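Local coordinates for protein tyrosinase (Aspergillus oryzae, PDB 6JU8) that probably uses a dinuclear copper centre and molecular oxygen to oxidise L-tyrosine and L-dopa to L-dopaquinone, a step in melanin biosynthesis, at residues 112-115 and 116-120. The protein carries 1 engineered substitution. Numbering follows the deposited sequence.
Sequences TLYE and QVIYE
One face of the Tyr114 ring is covered by the CD1 methyl of Ile118, an i to i+4 side-chain pairing in a buried part of helix 103-129, within the common central tyrosinase domain. Ile118 CD1 lies 3.7 Å from the centroid of the Tyr114 ring and 18° off the normal, the geometry of a CH-pi contact. Ile118 CD1 sits toward the rim, 3.5 Å from Tyr114 CE2. CB of Ile118 already points toward the preceding turn; with CG1 anti to the carbonyl carbon, beside the backbone N (chi1 -67°), the extended chain carries CD1 over the ring. The Tyr114 ring also stacks with Trp373 of helix 371-389, which bears the copper ligand His376, while helix 103-129 itself carries the copper ligand His107. A second apolar pair, Leu113 CD1 and Val117 CG2 at 3.9 Å, runs side by side and faces Leu67 of helix 64-69. Regular backbone bonds underlie both pairs: Ile118 N donates to Tyr114 O at 3.0 Å, and Val117 N to Leu113 O at 2.9 Å, each with an N-H...O angle of 168°. Glu115 OE1 forms a salt bridge with Arg23 NE and accepts a hydrogen bond from Leu147 N, while Gln116 OE1 accepts from the backbone N atoms of Thr10 and Gly11. Gln116 NE2, at the end of an extended chain, donates to Glu120 OE2 at 3.2 Å, nearly within its own amide plane but from above the carboxylate plane.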
ATOM      1  N   THR A 112      20.042  20.631  -3.384  1.00 10.17           N
ATOM      2  CA  THR A 112      21.239  20.572  -4.217  1.00  9.42           C
ATOM      3  C   THR A 112      22.238  19.571  -3.648  1.00  9.98           C
ATOM      4  O   THR A 112      22.897  18.842  -4.402  1.00 10.29           O
ATOM      5  CB  THR A 112      21.885  21.962  -4.286  1.00 12.84           C
ATOM      6  OG1 THR A 112      20.981  22.845  -4.965  1.00 18.78           O
ATOM      7  CG2 THR A 112      23.178  21.957  -5.093  1.00 18.79           C
ATOM      8  N   LEU A 113      22.377  19.480  -2.332  1.00  9.50           N
ATOM      9  CA  LEU A 113      23.235  18.459  -1.730  1.00  9.59           C
ATOM     10  C   LEU A 113      22.792  17.068  -2.184  1.00 10.15           C
ATOM     11  O   LEU A 113      23.607  16.237  -2.577  1.00 10.82           O
ATOM     12  CB  LEU A 113      23.185  18.574  -0.201  1.00 10.43           C
ATOM     13  CG  LEU A 113      23.711  17.417   0.629  1.00  9.49           C
ATOM     14  CD1 LEU A 113      25.200  17.167   0.377  1.00 12.02           C
ATOM     15  CD2 LEU A 113      23.471  17.634   2.121  1.00 10.15           C
ATOM     16  N   TYR A 114      21.492  16.792  -2.086  1.00  9.74           N
ATOM     17  CA  TYR A 114      20.960  15.470  -2.445  1.00  9.97           C
ATOM     18  C   TYR A 114      21.251  15.170  -3.914  1.00  9.36           C
ATOM     19  O   TYR A 114      21.720  14.086  -4.249  1.00 10.78           O
ATOM     20  CB  TYR A 114      19.473  15.470  -2.211  1.00 10.15           C
ATOM     21  CG  TYR A 114      18.681  14.198  -2.331  1.00 10.18           C
ATOM     22  CD1 TYR A 114      18.876  13.117  -1.490  1.00 10.58           C
ATOM     23  CD2 TYR A 114      17.666  14.108  -3.287  1.00  9.37           C
ATOM     24  CE1 TYR A 114      18.126  11.954  -1.590  1.00 10.94           C
ATOM     25  CE2 TYR A 114      16.897  12.965  -3.381  1.00  9.52           C
ATOM     26  CZ  TYR A 114      17.130  11.896  -2.543  1.00 10.56           C
ATOM     27  OH  TYR A 114      16.340  10.780  -2.644  1.00 10.34           O
ATOM     28  N   GLU A 115      20.945  16.152  -4.758  1.00  9.71           N
ATOM     29  CA  GLU A 115      21.205  16.001  -6.193  1.00 10.38           C
ATOM     30  C   GLU A 115      22.674  15.718  -6.484  1.00  9.98           C
ATOM     31  O   GLU A 115      22.999  14.871  -7.336  1.00 11.50           O
ATOM     32  CB  GLU A 115      20.760  17.277  -6.908  1.00 10.67           C
ATOM     33  CG  GLU A 115      20.985  17.323  -8.407  1.00 11.23           C
ATOM     34  CD  GLU A 115      20.465  18.634  -8.971  1.00 11.24           C
ATOM     35  OE1 GLU A 115      19.444  18.622  -9.669  1.00 11.09           O
ATOM     36  OE2 GLU A 115      21.073  19.690  -8.665  1.00 12.29           O
ATOM     37  N   GLN A 116      23.563  16.432  -5.773  1.00 10.37           N
ATOM     38  CA  GLN A 116      24.988  16.269  -6.038  1.00 10.69           C
ATOM     39  C   GLN A 116      25.451  14.885  -5.606  1.00 11.08           C
ATOM     40  O   GLN A 116      26.239  14.241  -6.293  1.00 11.56           O
ATOM     41  CB  GLN A 116      25.773  17.351  -5.286  1.00 11.67           C
ATOM     42  CG  GLN A 116      27.285  17.294  -5.549  1.00 14.44           C
ATOM     43  CD  GLN A 116      28.029  18.378  -4.795  1.00 13.66           C
ATOM     44  OE1 GLN A 116      27.532  19.489  -4.638  1.00 14.41           O
ATOM     45  NE2 GLN A 116      29.216  18.070  -4.298  1.00 16.35           N
ATOM     46  N   VAL A 117      25.018  14.443  -4.428  1.00 11.42           N
ATOM     47  CA  VAL A 117      25.395  13.115  -3.932  1.00 10.66           C
ATOM     48  C   VAL A 117      24.926  12.033  -4.887  1.00  9.48           C
ATOM     49  O   VAL A 117      25.643  11.065  -5.180  1.00 11.31           O
ATOM     50  CB  VAL A 117      24.839  12.887  -2.514  1.00 11.51           C
ATOM     51  CG1 VAL A 117      24.992  11.437  -2.086  1.00 11.58           C
ATOM     52  CG2 VAL A 117      25.557  13.840  -1.548  1.00 11.84           C
ATOM     53  N   ILE A 118      23.685  12.170  -5.373  1.00 10.18           N
ATOM     54  CA  ILE A 118      23.185  11.224  -6.369  1.00 10.18           C
ATOM     55  C   ILE A 118      24.015  11.195  -7.641  1.00 10.31           C
ATOM     56  O   ILE A 118      24.405  10.103  -8.102  1.00 11.69           O
ATOM     57  CB  ILE A 118      21.699  11.519  -6.681  1.00 10.85           C
ATOM     58  CG1 ILE A 118      20.812  11.235  -5.464  1.00 11.41           C
ATOM     59  CG2 ILE A 118      21.264  10.698  -7.901  1.00 13.41           C
ATOM     60  CD1 ILE A 118      19.426  11.843  -5.595  1.00 11.88           C
ATOM     61  N   TYR A 119      24.332  12.352  -8.201  1.00 11.01           N
ATOM     62  CA  TYR A 119      25.172  12.444  -9.385  1.00 11.30           C
ATOM     63  C   TYR A 119      26.512  11.765  -9.150  1.00 12.38           C
ATOM     64  O   TYR A 119      26.989  11.011  -9.986  1.00 13.70           O
ATOM     65  CB  TYR A 119      25.386  13.919  -9.735  1.00 12.38           C
ATOM     66  CG  TYR A 119      26.442  14.181 -10.788  1.00 12.41           C
ATOM     67  CD1 TYR A 119      26.157  14.038 -12.145  1.00 14.44           C
ATOM     68  CD2 TYR A 119      27.729  14.606 -10.421  1.00 13.49           C
ATOM     69  CE1 TYR A 119      27.135  14.299 -13.121  1.00 15.27           C
ATOM     70  CE2 TYR A 119      28.682  14.860 -11.384  1.00 14.58           C
ATOM     71  CZ  TYR A 119      28.389  14.701 -12.720  1.00 15.95           C
ATOM     72  OH  TYR A 119      29.364  14.972 -13.654  1.00 19.95           O
ATOM     73  N   GLU A 120      27.153  12.043  -8.012  1.00 12.35           N
ATOM     74  CA  GLU A 120      28.436  11.379  -7.728  1.00 12.98           C
ATOM     75  C   GLU A 120      28.311   9.866  -7.667  1.00 13.52           C
ATOM     76  O   GLU A 120      29.199   9.157  -8.180  1.00 13.24           O
ATOM     77  CB  GLU A 120      29.013  11.967  -6.421  1.00 14.45           C
ATOM     78  CG  GLU A 120      29.474  13.397  -6.643  1.00 15.80           C
ATOM     79  CD  GLU A 120      29.852  14.136  -5.372  1.00 16.97           C
ATOM     80  OE1 GLU A 120      29.749  13.561  -4.274  1.00 23.30           O
ATOM     81  OE2 GLU A 120      30.236  15.316  -5.493  1.00 16.56           O
TER